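Local coordinates for protein meso-diaminopimelate dehydrogenase (Clostridium tetani, PDB 3WGY) that catalyses in its natural form the reversible NADP-dependent oxidative deamination of meso-2,6-diaminopimelate, and is here an engineered variant with bound 4-methyl-2-oxovalerate, at residues V10-I15 and E32-R37; N26-L31 and Y287-Y292; I160-G165 and P222-D227. The protein carries 6 engineered substitutions. One frame throughout, in Å; residues are numbered along the deposited sequence.

Interaction 1 (V10-I15 and E32-R37); sequences VGYGNI and EAIFTR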
# COMPACT_ATOMS: atom_id res chain seq x y z
N VAL B 10 -19.34 -19.82 0.75
CA VAL B 10 -20.77 -19.70 1.00
C VAL B 10 -21.33 -18.71 -0.02
O VAL B 10 -21.03 -17.52 0.04
CB VAL B 10 -21.08 -19.16 2.40
CG1 VAL B 10 -22.59 -19.04 2.57
CG2 VAL B 10 -20.50 -20.09 3.46
N GLY B 11 -22.15 -19.21 -0.94
CA GLY B 11 -22.72 -18.35 -1.96
C GLY B 11 -22.02 -18.59 -3.28
O GLY B 11 -20.80 -18.52 -3.37
N TYR B 12 -22.79 -18.86 -4.33
CA TYR B 12 -22.17 -19.13 -5.61
C TYR B 12 -22.57 -18.12 -6.69
O TYR B 12 -22.95 -18.49 -7.79
CB TYR B 12 -22.52 -20.55 -6.04
CG TYR B 12 -21.55 -21.18 -7.02
CD1 TYR B 12 -20.17 -21.02 -6.87
CD2 TYR B 12 -22.01 -21.98 -8.06
CE1 TYR B 12 -19.27 -21.65 -7.74
CE2 TYR B 12 -21.13 -22.62 -8.92
CZ TYR B 12 -19.77 -22.45 -8.76
OH TYR B 12 -18.92 -23.09 -9.63
N GLY B 13 -22.48 -16.83 -6.34
CA GLY B 13 -22.78 -15.76 -7.27
C GLY B 13 -21.48 -15.39 -7.97
O GLY B 13 -20.60 -16.24 -8.12
N ASN B 14 -21.35 -14.15 -8.42
CA ASN B 14 -20.13 -13.74 -9.11
C ASN B 14 -18.90 -13.79 -8.21
O ASN B 14 -17.81 -14.10 -8.67
CB ASN B 14 -20.26 -12.34 -9.71
CG ASN B 14 -21.01 -12.34 -11.03
OD1 ASN B 14 -21.15 -13.37 -11.68
ND2 ASN B 14 -21.50 -11.16 -11.43
N ILE B 15 -19.07 -13.47 -6.94
CA ILE B 15 -17.92 -13.50 -6.04
C ILE B 15 -17.56 -14.94 -5.65
O ILE B 15 -16.39 -15.31 -5.62
CB ILE B 15 -18.18 -12.64 -4.79
CG1 ILE B 15 -18.49 -11.20 -5.22
CG2 ILE B 15 -16.95 -12.66 -3.87
CD1 ILE B 15 -18.72 -10.25 -4.08
N GLU B 32 -12.96 -27.10 -0.43
CA GLU B 32 -13.63 -28.26 0.14
C GLU B 32 -15.08 -28.33 -0.30
O GLU B 32 -15.56 -29.38 -0.74
CB GLU B 32 -13.55 -28.20 1.67
CG GLU B 32 -12.86 -29.41 2.30
CD GLU B 32 -11.58 -29.81 1.58
OE1 GLU B 32 -11.67 -30.42 0.49
OE2 GLU B 32 -10.48 -29.51 2.10
N ALA B 33 -15.78 -27.21 -0.20
CA ALA B 33 -17.18 -27.18 -0.60
C ALA B 33 -17.69 -25.78 -0.90
O ALA B 33 -17.16 -24.78 -0.42
CB ALA B 33 -18.04 -27.81 0.50
N ILE B 34 -18.72 -25.74 -1.72
CA ILE B 34 -19.37 -24.50 -2.09
C ILE B 34 -20.80 -24.71 -1.62
O ILE B 34 -21.51 -25.59 -2.12
CB ILE B 34 -19.35 -24.29 -3.61
CG1 ILE B 34 -17.90 -24.18 -4.09
CG2 ILE B 34 -20.09 -23.02 -3.97
CD1 ILE B 34 -17.78 -24.20 -5.60
N PHE B 35 -21.22 -23.92 -0.64
CA PHE B 35 -22.55 -24.03 -0.09
C PHE B 35 -23.53 -23.11 -0.80
O PHE B 35 -23.26 -21.92 -0.95
CB PHE B 35 -22.49 -23.75 1.41
CG PHE B 35 -21.57 -24.70 2.14
CD1 PHE B 35 -21.95 -26.02 2.36
CD2 PHE B 35 -20.29 -24.30 2.50
CE1 PHE B 35 -21.07 -26.94 2.93
CE2 PHE B 35 -19.40 -25.22 3.07
CZ PHE B 35 -19.79 -26.54 3.28
N THR B 36 -24.65 -23.66 -1.24
CA THR B 36 -25.65 -22.88 -1.96
C THR B 36 -27.07 -23.18 -1.52
O THR B 36 -27.38 -24.30 -1.10
CB THR B 36 -25.56 -23.14 -3.45
OG1 THR B 36 -26.64 -22.48 -4.11
CG2 THR B 36 -25.64 -24.63 -3.74
N ARG B 37 -27.95 -22.19 -1.64
CA ARG B 37 -29.36 -22.36 -1.28
C ARG B 37 -30.14 -23.06 -2.40
O ARG B 37 -31.19 -23.63 -2.15
CB ARG B 37 -30.01 -21.01 -0.97
CG ARG B 37 -29.61 -20.42 0.38
CD ARG B 37 -30.45 -19.19 0.72
NE ARG B 37 -30.06 -18.57 1.99
CZ ARG B 37 -30.63 -18.83 3.17
NH1 ARG B 37 -31.62 -19.70 3.25
NH2 ARG B 37 -30.20 -18.21 4.26
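Val10 and Phe35 pair as neighbours in a parallel sheet, their CA atoms 4.8 Å apart, just where strand 5-10 gives way to a turn. One residue on, Gly11 N donates to Phe35 O at 2.9 Å with an N-H...O angle of 165°, evidence that the sheet pairing runs one residue past Val10. Beyond it the two chains separate: segment 10-15 bends through Gly11, whose phi of 105° lies where residues bearing a side chain rarely go, and Gly13 takes the N-cap position of helix 14-23. Together with helix 14-23, these two strands form a beta-alpha-beta unit. Gly11, Gly13 and Gly16 fit the GxGxxG pattern of a Rossmann-type dinucleotide-binding turn, consistent with the use of NADP by this enzyme family.

Val10 and Phe35 share one face of the sheet, where Val10 CG2 approaches Phe35 CD2 at a loose 4.3 Å; Met66 touches both residues, and Tyr59 meets the Phe35 ring edge-to-face. Ile34, the neighbour of Phe35 along the strand, projects to the other face, and Tyr12, beyond the end of strand 5-10, packs against it there in the closer apolar contact. Both branches of Ile34 are used: CG2 is 3.5 Å from Tyr12 CD1, and CD1 is 3.6 Å from Tyr12 CE1, so the ring is followed along one side at a slant. Tyr12 reaches there with CG roughly anti to its own amide nitrogen (chi1 -156°). Its hydroxyl is hydrogen-bonded to Glu20, and Lys17 makes a cation-pi contact with its ring, which links the turn to helix 14-23.

Interaction 2 (N26-L31 and Y287-Y292); sequences NDDMEL and YSRAIY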
# COMPACT_ATOMS: atom_id res chain seq x y z
N ASN B 26 -3.75 -20.72 -6.20
CA ASN B 26 -3.06 -20.86 -4.92
C ASN B 26 -2.78 -22.31 -4.53
O ASN B 26 -3.60 -22.97 -3.88
CB ASN B 26 -3.87 -20.17 -3.83
CG ASN B 26 -3.98 -18.67 -4.06
OD1 ASN B 26 -3.21 -17.89 -3.51
ND2 ASN B 26 -4.94 -18.27 -4.88
N ASP B 27 -1.61 -22.79 -4.92
CA ASP B 27 -1.18 -24.16 -4.65
C ASP B 27 -1.29 -24.63 -3.20
O ASP B 27 -1.35 -25.84 -2.95
CB ASP B 27 0.26 -24.36 -5.14
CG ASP B 27 0.36 -24.32 -6.65
OD1 ASP B 27 -0.27 -25.18 -7.31
OD2 ASP B 27 1.07 -23.43 -7.19
N ASP B 28 -1.30 -23.72 -2.24
CA ASP B 28 -1.40 -24.14 -0.84
C ASP B 28 -2.83 -24.22 -0.32
O ASP B 28 -3.07 -24.47 0.87
CB ASP B 28 -0.57 -23.21 0.04
CG ASP B 28 -1.15 -21.81 0.12
OD1 ASP B 28 -1.73 -21.34 -0.87
OD2 ASP B 28 -0.99 -21.17 1.19
N MET B 29 -3.80 -24.02 -1.21
CA MET B 29 -5.20 -24.08 -0.83
C MET B 29 -5.99 -25.14 -1.58
O MET B 29 -5.62 -25.56 -2.68
CB MET B 29 -5.88 -22.74 -1.06
CG MET B 29 -5.43 -21.65 -0.13
SD MET B 29 -6.23 -20.11 -0.58
CE MET B 29 -5.25 -18.94 0.35
N GLU B 30 -7.09 -25.56 -0.98
CA GLU B 30 -7.95 -26.56 -1.57
C GLU B 30 -9.39 -26.18 -1.27
O GLU B 30 -9.72 -25.82 -0.15
CB GLU B 30 -7.63 -27.92 -0.97
CG GLU B 30 -7.84 -29.09 -1.90
CD GLU B 30 -7.09 -30.31 -1.44
OE1 GLU B 30 -7.44 -30.86 -0.37
OE2 GLU B 30 -6.13 -30.70 -2.14
N LEU B 31 -10.25 -26.24 -2.29
CA LEU B 31 -11.65 -25.92 -2.10
C LEU B 31 -12.33 -27.18 -1.60
O LEU B 31 -12.26 -28.22 -2.25
CB LEU B 31 -12.29 -25.47 -3.42
CG LEU B 31 -13.77 -25.10 -3.34
CD1 LEU B 31 -14.01 -24.10 -2.21
CD2 LEU B 31 -14.21 -24.52 -4.68
N TYR B 287 -6.54 -13.07 1.94
CA TYR B 287 -6.82 -12.85 3.35
C TYR B 287 -7.24 -14.13 4.06
O TYR B 287 -7.15 -14.22 5.29
CB TYR B 287 -7.87 -11.75 3.51
CG TYR B 287 -7.23 -10.38 3.62
CD1 TYR B 287 -6.71 -9.93 4.83
CD2 TYR B 287 -7.03 -9.60 2.48
CE1 TYR B 287 -6.00 -8.73 4.91
CE2 TYR B 287 -6.31 -8.40 2.55
CZ TYR B 287 -5.80 -7.97 3.77
OH TYR B 287 -5.04 -6.83 3.84
N SER B 288 -7.67 -15.13 3.30
CA SER B 288 -8.04 -16.42 3.89
C SER B 288 -6.77 -17.06 4.42
O SER B 288 -6.79 -17.71 5.46
CB SER B 288 -8.68 -17.34 2.86
OG SER B 288 -10.04 -17.01 2.70
N ARG B 289 -5.67 -16.88 3.69
CA ARG B 289 -4.40 -17.44 4.11
C ARG B 289 -4.00 -16.82 5.44
O ARG B 289 -3.50 -17.50 6.32
CB ARG B 289 -3.31 -17.16 3.06
CG ARG B 289 -1.94 -17.72 3.47
CD ARG B 289 -0.88 -17.56 2.39
NE ARG B 289 -1.22 -18.27 1.16
CZ ARG B 289 -1.76 -17.70 0.08
NH1 ARG B 289 -2.03 -16.39 0.08
NH2 ARG B 289 -2.03 -18.43 -0.98
N ALA B 290 -4.23 -15.51 5.57
CA ALA B 290 -3.88 -14.79 6.79
C ALA B 290 -4.73 -15.21 7.98
O ALA B 290 -4.22 -15.35 9.09
CB ALA B 290 -4.03 -13.29 6.57
N ILE B 291 -6.03 -15.40 7.75
CA ILE B 291 -6.93 -15.80 8.83
C ILE B 291 -6.59 -17.21 9.30
O ILE B 291 -6.62 -17.50 10.49
CB ILE B 291 -8.40 -15.75 8.38
CG1 ILE B 291 -8.76 -14.30 8.02
CG2 ILE B 291 -9.30 -16.26 9.49
CD1 ILE B 291 -8.41 -13.29 9.10
N TYR B 292 -6.26 -18.07 8.35
CA TYR B 292 -5.88 -19.44 8.67
C TYR B 292 -4.67 -19.38 9.60
O TYR B 292 -4.64 -20.04 10.63
CB TYR B 292 -5.52 -20.20 7.39
CG TYR B 292 -4.84 -21.53 7.63
CD1 TYR B 292 -3.45 -21.61 7.78
CD2 TYR B 292 -5.58 -22.71 7.74
CE1 TYR B 292 -2.82 -22.83 8.04
CE2 TYR B 292 -4.96 -23.93 7.99
CZ TYR B 292 -3.58 -23.99 8.14
OH TYR B 292 -2.98 -25.20 8.40
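One face of the Arg289 guanidinium is covered by Met29 CE, which stands 3.5 Å above the plane, displaced toward the rim, while Asp28 and Asn26 occupy the edge. The aspartate is gripped side-on by two nitrogens: Arg289 NE meets Asp28 OD2 at 2.9 Å, and Arg289 NH2 meets Asp28 OD1 at the same 2.9 Å. Both oxygens are approached on their syn sides, and the carboxylate and guanidinium planes differ by only 11°, the geometry of a bidentate salt bridge with nearly coplanar groups. Arg289 NH2 makes a further bond to Asn26 OD1 at 2.8 Å. That oxygen lies in the guanidinium plane, although the amide itself is turned 33° from it. Two acceptors thus engage NH2, and the three bonds together should fix the rotation of the group. NH1 has a weak bond to Leu313 O.

The side-chain shapes explain the meeting. Arg289 leaves its helix extended and then bends at its third torsion (chi3 -61°), bringing NE and NH2 to face the turn. Asn26 to Met29 form a type I beta turn, closed by Met29 N to Asn26 O at 2.9 Å, which presents Asn26 and Asp28 to the same arginine. Met29 CE also reaches Arg289 CB, at 3.8 Å.

Asn26 ND2 is bonded to Ala22 O, tying the turn to helix 14-23. Strand 29-36 leaves the turn beside strand 5-10, while helix 276-296, which carries Arg289, lies against the parallel sheet, with Ser288 on Ile7 and Ile67 and with Ile291 on Ile116 and Leu118.

Interaction 3 (I160-G165 and P222-D227); sequences IRRVQG and PDYFAD
Ile160, in helix 154-162, meets Phe225 through its longer branch: CG1 lies 3.9 Å from Phe225 CZ, and CD1 is a little farther from the same carbon at 4.2 Å. The two side chains cross at about a right angle. With CG1 opposite its own carbonyl carbon (chi1 -71°), Ile160 directs that branch to the far end of the phenyl ring. Ile218 touches both residues, joining helix 211-219 to the same apolar cluster.

Two residues on, Arg162 turns its guanidinium toward Tyr224. NH1 is 3.5 Å from Tyr224 OH, with the hydroxyl near the guanidinium plane. At that separation the contact is polar proximity and not a hydrogen bond, and the guanidinium and ring planes stand 69° apart. Val163 N bonds to Ile160 O at 3.0 Å.

Both Tyr224 and Phe225 meet His156 edge-to-face, and His156 belongs to the ligand pocket; the bound 4-methyl-2-oxovalerate itself lies about 6 Å from the Tyr224 side chain. Within the family's C-terminal domain, Tyr224 and Phe225 are thus placed as second-shell residues behind His156, consistent with a part in shaping the oxo-acid site.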
# COMPACT_ATOMS: atom_id res chain seq x y z
N ILE B 160 -32.20 5.20 -13.61
CA ILE B 160 -32.29 5.61 -15.01
C ILE B 160 -33.48 4.92 -15.68
O ILE B 160 -34.23 5.55 -16.43
CB ILE B 160 -31.01 5.21 -15.80
CG1 ILE B 160 -29.84 6.09 -15.38
CG2 ILE B 160 -31.24 5.38 -17.29
CD1 ILE B 160 -28.54 5.67 -16.03
N ARG B 161 -33.65 3.64 -15.40
CA ARG B 161 -34.74 2.86 -15.97
C ARG B 161 -36.13 3.34 -15.55
O ARG B 161 -37.13 3.03 -16.19
CB ARG B 161 -34.59 1.38 -15.60
CG ARG B 161 -33.36 0.70 -16.18
CD ARG B 161 -33.52 -0.82 -16.10
NE ARG B 161 -32.37 -1.53 -16.65
CZ ARG B 161 -31.22 -1.72 -16.00
NH1 ARG B 161 -31.07 -1.26 -14.76
NH2 ARG B 161 -30.23 -2.37 -16.59
N ARG B 162 -36.19 4.10 -14.46
CA ARG B 162 -37.46 4.64 -13.98
C ARG B 162 -37.91 5.85 -14.80
O ARG B 162 -39.09 6.22 -14.79
CB ARG B 162 -37.34 5.04 -12.51
CG ARG B 162 -37.62 3.93 -11.51
CD ARG B 162 -37.16 4.33 -10.12
NE ARG B 162 -36.15 3.40 -9.62
CZ ARG B 162 -35.14 3.74 -8.83
NH1 ARG B 162 -34.98 5.00 -8.45
NH2 ARG B 162 -34.28 2.81 -8.43
N VAL B 163 -36.97 6.47 -15.50
CA VAL B 163 -37.26 7.66 -16.30
C VAL B 163 -38.11 7.37 -17.53
O VAL B 163 -37.84 6.43 -18.28
CB VAL B 163 -35.95 8.37 -16.73
CG1 VAL B 163 -36.24 9.50 -17.72
CG2 VAL B 163 -35.24 8.91 -15.50
N GLN B 164 -39.14 8.18 -17.72
CA GLN B 164 -40.06 8.03 -18.84
C GLN B 164 -39.28 8.09 -20.15
O GLN B 164 -38.47 8.99 -20.36
CB GLN B 164 -41.12 9.13 -18.81
CG GLN B 164 -41.94 9.19 -17.52
CD GLN B 164 -43.08 8.17 -17.48
OE1 GLN B 164 -43.60 7.86 -16.41
NE2 GLN B 164 -43.47 7.68 -18.65
N GLY B 165 -39.52 7.11 -21.02
CA GLY B 165 -38.84 7.09 -22.30
C GLY B 165 -37.58 6.24 -22.35
O GLY B 165 -37.02 6.02 -23.42
N PRO B 222 -32.98 14.09 -8.38
CA PRO B 222 -32.49 14.27 -7.01
C PRO B 222 -32.01 12.98 -6.37
O PRO B 222 -32.49 11.89 -6.71
CB PRO B 222 -33.69 14.87 -6.30
CG PRO B 222 -34.83 14.17 -6.97
CD PRO B 222 -34.44 14.24 -8.43
N ASP B 223 -31.08 13.11 -5.44
CA ASP B 223 -30.50 11.98 -4.72
C ASP B 223 -29.56 11.14 -5.59
O ASP B 223 -28.81 10.32 -5.06
CB ASP B 223 -31.60 11.07 -4.14
CG ASP B 223 -32.62 11.83 -3.31
OD1 ASP B 223 -32.21 12.61 -2.43
OD2 ASP B 223 -33.83 11.63 -3.53
N TYR B 224 -29.60 11.34 -6.90
CA TYR B 224 -28.74 10.56 -7.80
C TYR B 224 -27.80 11.34 -8.70
O TYR B 224 -26.59 11.18 -8.62
CB TYR B 224 -29.58 9.63 -8.69
CG TYR B 224 -30.33 8.55 -7.95
CD1 TYR B 224 -31.53 8.82 -7.29
CD2 TYR B 224 -29.86 7.23 -7.94
CE1 TYR B 224 -32.24 7.82 -6.64
CE2 TYR B 224 -30.56 6.22 -7.30
CZ TYR B 224 -31.76 6.52 -6.65
OH TYR B 224 -32.48 5.53 -6.03
N PHE B 225 -28.35 12.19 -9.56
CA PHE B 225 -27.53 12.94 -10.51
C PHE B 225 -27.46 14.45 -10.31
O PHE B 225 -26.48 15.08 -10.70
CB PHE B 225 -28.02 12.67 -11.94
CG PHE B 225 -28.00 11.22 -12.32
CD1 PHE B 225 -26.82 10.63 -12.76
CD2 PHE B 225 -29.14 10.44 -12.22
CE1 PHE B 225 -26.79 9.28 -13.11
CE2 PHE B 225 -29.12 9.09 -12.56
CZ PHE B 225 -27.94 8.51 -13.00
N ALA B 226 -28.51 15.03 -9.73
CA ALA B 226 -28.59 16.47 -9.51
C ALA B 226 -27.28 17.14 -9.08
O ALA B 226 -26.91 18.18 -9.63
CB ALA B 226 -29.68 16.77 -8.48
N ASP B 227 -26.57 16.55 -8.13
CA ASP B 227 -25.32 17.12 -7.65
C ASP B 227 -24.10 16.91 -8.53
O ASP B 227 -23.07 17.53 -8.30
CB ASP B 227 -25.00 16.60 -6.24
CG ASP B 227 -26.00 17.05 -5.20
OD1 ASP B 227 -26.25 18.27 -5.11
OD2 ASP B 227 -26.54 16.20 -4.47

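Overall arrangement
Interactions 1 and 2 share strand 29-36 and belong to the Rossmann-type part of the chain, their centres about 16 Å apart; both are largely buried. They differ in chemistry. Interaction 1 combines a sheet hydrogen bond with apolar contacts at the glycine-rich turn, whereas interaction 2 sets a salt bridge and a hydrogen bond to an amide oxygen inside the fold, joining a helix from late in the sequence to the turn that begins the strand. Interaction 3 stands apart, about 34 Å from interaction 1 and about 43 Å from interaction 2 between centres. Only partly buried, it has an apolar inner half and a polar outer half without a hydrogen bond, near the oxo-acid pocket.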